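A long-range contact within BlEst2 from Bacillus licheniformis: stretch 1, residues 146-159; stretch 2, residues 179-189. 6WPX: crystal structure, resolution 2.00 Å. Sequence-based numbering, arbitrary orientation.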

# COMPACT_ATOMS: atom_id res chain seq x y z
N THR A 146 -1.56 6.29 -7.11
CA THR A 146 -2.82 5.83 -6.56
C THR A 146 -2.85 4.31 -6.54
O THR A 146 -2.73 3.70 -7.60
CB THR A 146 -4.03 6.37 -7.36
OG1 THR A 146 -4.09 7.80 -7.17
CG2 THR A 146 -5.36 5.71 -6.91
N PRO A 147 -3.11 3.67 -5.37
CA PRO A 147 -3.24 2.21 -5.37
C PRO A 147 -4.60 1.76 -5.92
O PRO A 147 -5.44 1.27 -5.17
CB PRO A 147 -3.04 1.84 -3.89
CG PRO A 147 -3.55 3.05 -3.13
CD PRO A 147 -3.34 4.25 -4.03
N HIS A 148 -4.79 1.90 -7.25
CA HIS A 148 -6.04 1.46 -7.90
C HIS A 148 -6.31 -0.05 -7.67
O HIS A 148 -7.47 -0.45 -7.70
CB HIS A 148 -6.02 1.75 -9.40
CG HIS A 148 -6.03 3.22 -9.72
ND1 HIS A 148 -7.15 4.00 -9.49
CD2 HIS A 148 -5.05 4.00 -10.23
CE1 HIS A 148 -6.83 5.21 -9.91
NE2 HIS A 148 -5.57 5.25 -10.37
N HIS A 149 -5.25 -0.86 -7.47
CA HIS A 149 -5.42 -2.30 -7.22
C HIS A 149 -5.16 -2.66 -5.75
O HIS A 149 -5.03 -3.82 -5.40
CB HIS A 149 -4.57 -3.17 -8.19
CG HIS A 149 -4.89 -2.93 -9.64
ND1 HIS A 149 -5.78 -3.73 -10.33
CD2 HIS A 149 -4.48 -1.93 -10.45
CE1 HIS A 149 -5.85 -3.23 -11.55
NE2 HIS A 149 -5.10 -2.14 -11.67
N GLY A 150 -5.10 -1.65 -4.90
CA GLY A 150 -4.88 -1.86 -3.48
C GLY A 150 -3.45 -1.77 -3.03
O GLY A 150 -2.51 -1.72 -3.83
N SER A 151 -3.29 -1.77 -1.72
CA SER A 151 -2.01 -1.67 -1.05
C SER A 151 -1.69 -2.97 -0.29
O SER A 151 -2.46 -3.38 0.58
CB SER A 151 -2.04 -0.50 -0.09
OG SER A 151 -0.91 -0.57 0.75
N GLN A 152 -0.54 -3.61 -0.63
CA GLN A 152 -0.08 -4.82 0.08
C GLN A 152 0.32 -4.45 1.53
O GLN A 152 0.29 -5.30 2.41
CB GLN A 152 1.07 -5.53 -0.65
CG GLN A 152 0.68 -6.08 -2.05
CD GLN A 152 1.03 -5.07 -3.15
OE1 GLN A 152 1.05 -3.85 -2.94
NE2 GLN A 152 1.26 -5.58 -4.36
N LEU A 153 0.64 -3.18 1.76
CA LEU A 153 0.94 -2.67 3.10
C LEU A 153 -0.35 -2.58 3.92
O LEU A 153 -0.33 -2.85 5.11
CB LEU A 153 1.66 -1.33 3.01
CG LEU A 153 3.12 -1.43 2.52
CD1 LEU A 153 3.67 -0.04 2.18
CD2 LEU A 153 4.01 -2.13 3.60
N ALA A 154 -1.49 -2.23 3.26
CA ALA A 154 -2.78 -2.25 3.94
C ALA A 154 -3.13 -3.71 4.26
O ALA A 154 -3.63 -3.96 5.34
CB ALA A 154 -3.87 -1.59 3.09
N ASP A 155 -2.82 -4.66 3.34
CA ASP A 155 -3.07 -6.09 3.58
C ASP A 155 -2.29 -6.53 4.80
O ASP A 155 -2.83 -7.26 5.63
CB ASP A 155 -2.63 -6.96 2.40
CG ASP A 155 -3.42 -6.71 1.15
OD1 ASP A 155 -4.44 -6.00 1.23
OD2 ASP A 155 -3.05 -7.26 0.10
N LEU A 156 -1.04 -6.05 4.90
CA LEU A 156 -0.16 -6.33 6.03
C LEU A 156 -0.75 -5.78 7.33
O LEU A 156 -0.82 -6.53 8.31
CB LEU A 156 1.27 -5.78 5.79
CG LEU A 156 2.25 -5.89 6.96
CD1 LEU A 156 2.57 -7.37 7.31
CD2 LEU A 156 3.55 -5.12 6.66
N ALA A 157 -1.18 -4.50 7.34
CA ALA A 157 -1.78 -3.83 8.50
C ALA A 157 -3.00 -4.58 9.07
O ALA A 157 -3.26 -4.51 10.27
CB ALA A 157 -2.19 -2.42 8.14
N TYR A 158 -3.79 -5.20 8.19
CA TYR A 158 -5.00 -5.92 8.57
C TYR A 158 -4.77 -7.42 8.84
O TYR A 158 -5.72 -8.14 9.13
CB TYR A 158 -6.08 -5.71 7.50
CG TYR A 158 -6.79 -4.40 7.73
CD1 TYR A 158 -6.22 -3.20 7.32
CD2 TYR A 158 -7.99 -4.35 8.45
CE1 TYR A 158 -6.83 -1.98 7.60
CE2 TYR A 158 -8.60 -3.13 8.75
CZ TYR A 158 -8.02 -1.95 8.31
OH TYR A 158 -8.62 -0.75 8.58
N SER A 159 -3.52 -7.86 8.80
CA SER A 159 -3.19 -9.28 9.01
C SER A 159 -3.03 -9.64 10.47
O SER A 159 -2.91 -8.76 11.32
CB SER A 159 -1.97 -9.68 8.18
OG SER A 159 -0.78 -9.16 8.77
N LEU A 179 -8.34 0.10 1.31
CA LEU A 179 -7.11 -0.04 0.53
C LEU A 179 -6.59 -1.48 0.42
O LEU A 179 -5.66 -1.73 -0.35
CB LEU A 179 -6.02 0.91 1.05
CG LEU A 179 -6.31 2.42 0.89
CD1 LEU A 179 -5.25 3.23 1.57
CD2 LEU A 179 -6.40 2.80 -0.58
N GLN A 180 -7.18 -2.43 1.17
CA GLN A 180 -6.78 -3.85 1.07
C GLN A 180 -6.97 -4.31 -0.38
O GLN A 180 -7.92 -3.88 -1.04
CB GLN A 180 -7.61 -4.73 2.00
CG GLN A 180 -7.30 -4.46 3.46
CD GLN A 180 -8.25 -5.18 4.37
OE1 GLN A 180 -7.98 -6.29 4.87
NE2 GLN A 180 -9.39 -4.55 4.63
N THR A 181 -6.05 -5.14 -0.89
CA THR A 181 -6.09 -5.57 -2.29
C THR A 181 -7.34 -6.38 -2.62
O THR A 181 -7.83 -6.32 -3.74
CB THR A 181 -4.80 -6.29 -2.71
OG1 THR A 181 -4.63 -7.44 -1.89
CG2 THR A 181 -3.59 -5.40 -2.63
N GLY A 182 -7.85 -7.14 -1.64
CA GLY A 182 -9.07 -7.92 -1.85
C GLY A 182 -10.25 -6.99 -2.06
O GLY A 182 -11.06 -7.21 -2.96
N PHE A 183 -10.35 -5.95 -1.22
CA PHE A 183 -11.42 -4.93 -1.28
C PHE A 183 -11.29 -4.14 -2.58
O PHE A 183 -12.28 -3.91 -3.26
CB PHE A 183 -11.27 -3.96 -0.09
CG PHE A 183 -12.48 -3.09 0.17
CD1 PHE A 183 -12.67 -1.90 -0.54
CD2 PHE A 183 -13.44 -3.46 1.11
CE1 PHE A 183 -13.78 -1.10 -0.29
CE2 PHE A 183 -14.55 -2.64 1.36
CZ PHE A 183 -14.70 -1.46 0.67
N MET A 184 -10.06 -3.75 -2.95
CA MET A 184 -9.85 -3.02 -4.19
C MET A 184 -10.11 -3.88 -5.41
O MET A 184 -10.58 -3.35 -6.40
CB MET A 184 -8.48 -2.34 -4.24
CG MET A 184 -8.39 -1.11 -3.32
SD MET A 184 -9.66 0.14 -3.60
CE MET A 184 -9.37 0.55 -5.32
N LYS A 185 -9.90 -5.23 -5.33
CA LYS A 185 -10.20 -6.11 -6.47
C LYS A 185 -11.70 -6.07 -6.77
O LYS A 185 -12.10 -5.98 -7.93
CB LYS A 185 -9.71 -7.55 -6.21
CG LYS A 185 -9.98 -8.55 -7.35
CD LYS A 185 -8.93 -8.48 -8.44
CE LYS A 185 -9.21 -9.41 -9.61
NZ LYS A 185 -8.76 -10.79 -9.34
N SER A 186 -12.52 -6.10 -5.71
CA SER A 186 -13.97 -6.01 -5.78
C SER A 186 -14.36 -4.60 -6.29
O SER A 186 -15.18 -4.50 -7.19
CB SER A 186 -14.57 -6.27 -4.41
OG SER A 186 -15.96 -6.05 -4.37
N PHE A 187 -13.74 -3.51 -5.76
CA PHE A 187 -14.00 -2.14 -6.23
C PHE A 187 -13.71 -2.06 -7.73
O PHE A 187 -14.53 -1.53 -8.47
CB PHE A 187 -13.19 -1.08 -5.45
CG PHE A 187 -13.46 0.34 -5.93
CD1 PHE A 187 -14.58 1.04 -5.49
CD2 PHE A 187 -12.60 0.95 -6.84
CE1 PHE A 187 -14.84 2.34 -5.97
CE2 PHE A 187 -12.87 2.24 -7.32
CZ PHE A 187 -13.97 2.93 -6.87
N ARG A 188 -12.57 -2.63 -8.19
CA ARG A 188 -12.19 -2.68 -9.61
C ARG A 188 -13.30 -3.37 -10.42
O ARG A 188 -13.73 -2.85 -11.45
CB ARG A 188 -10.85 -3.43 -9.81
CG ARG A 188 -9.62 -2.67 -9.30
CD ARG A 188 -8.92 -1.83 -10.37
NE ARG A 188 -9.84 -0.84 -10.93
CZ ARG A 188 -10.16 0.31 -10.34
NH1 ARG A 188 -11.08 1.09 -10.88
NH2 ARG A 188 -9.55 0.69 -9.23
N ASP A 189 -13.79 -4.52 -9.92
CA ASP A 189 -14.84 -5.28 -10.58
C ASP A 189 -16.15 -4.48 -10.79
O ASP A 189 -16.76 -4.60 -11.84
CB ASP A 189 -15.11 -6.59 -9.83
CG ASP A 189 -16.16 -7.46 -10.50
OD1 ASP A 189 -15.81 -8.15 -11.48
OD2 ASP A 189 -17.34 -7.39 -10.09
O HOH W 1 -9.68 3.40 -8.42
O HOH W 2 -6.95 -5.37 -6.13

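Four direct hydrogen bonds join the two stretches. The backbones meet where Ser151 N donates to Leu179 O at 2.7 Å, with a nearly straight N-H...O angle of 169°. Asp155 binds the start of the helix of stretch 2 with both carboxylate oxygens. Asp155 OD1 accepts from Thr181 N at 2.8 Å, and Asp155 OD2 accepts from Thr181 OG1 at 2.5 Å. Thr181 is the first residue of that helix, so its amide has no helical carbonyl to pair with; the carboxylate takes that place. At the other end of the contact, Arg188 NH2 donates to His148 O at 2.8 Å. This carbonyl lies near the guanidinium plane, as suits an in-plane N-H.

Two waters add bridges. Water 1 lies 2.8 Å from His148 ND1 and accepts from Arg188 NH2 at 2.8 Å. Water 2 donates to His149 O at 2.6 Å and to Thr181 O at 2.7 Å, linking the two backbones.

Arg188 also makes a CH-pi contact. Arg188 CD sits over one face of the His149 ring, 3.8 Å from the ring centroid. On the Tyr158 ring, Gln180 NE2 lies over one face.

Apolar packing centres on Leu179. Leu179 CD2 lies 3.8 Å from Pro147 CG, and Leu179 CB lies 3.9 Å from Ala154 CB. Met184 makes van der Waals contacts with polar backbone atoms of the turn from Pro147 to Gly150: Met184 CB is 3.5 Å from Gly150 N and Met184 CE 3.2 Å from His148 O.

The closest CA pair is Gly150 CA and Thr181 CA, 4.1 Å apart; Gly150 CA is also 3.2 Å from Leu179 O. An ideal CB on Gly150 would fall 2.6 Å from Thr181 CA, a clash. The backbone angles of Gly150 (94°/171°) independently call for glycine.

Within stretch 1, Ser151 OG caps the helix of stretch 1, accepting from Ala154 N at 3.1 Å and, weakly, from Leu153 N at 3.2 Å.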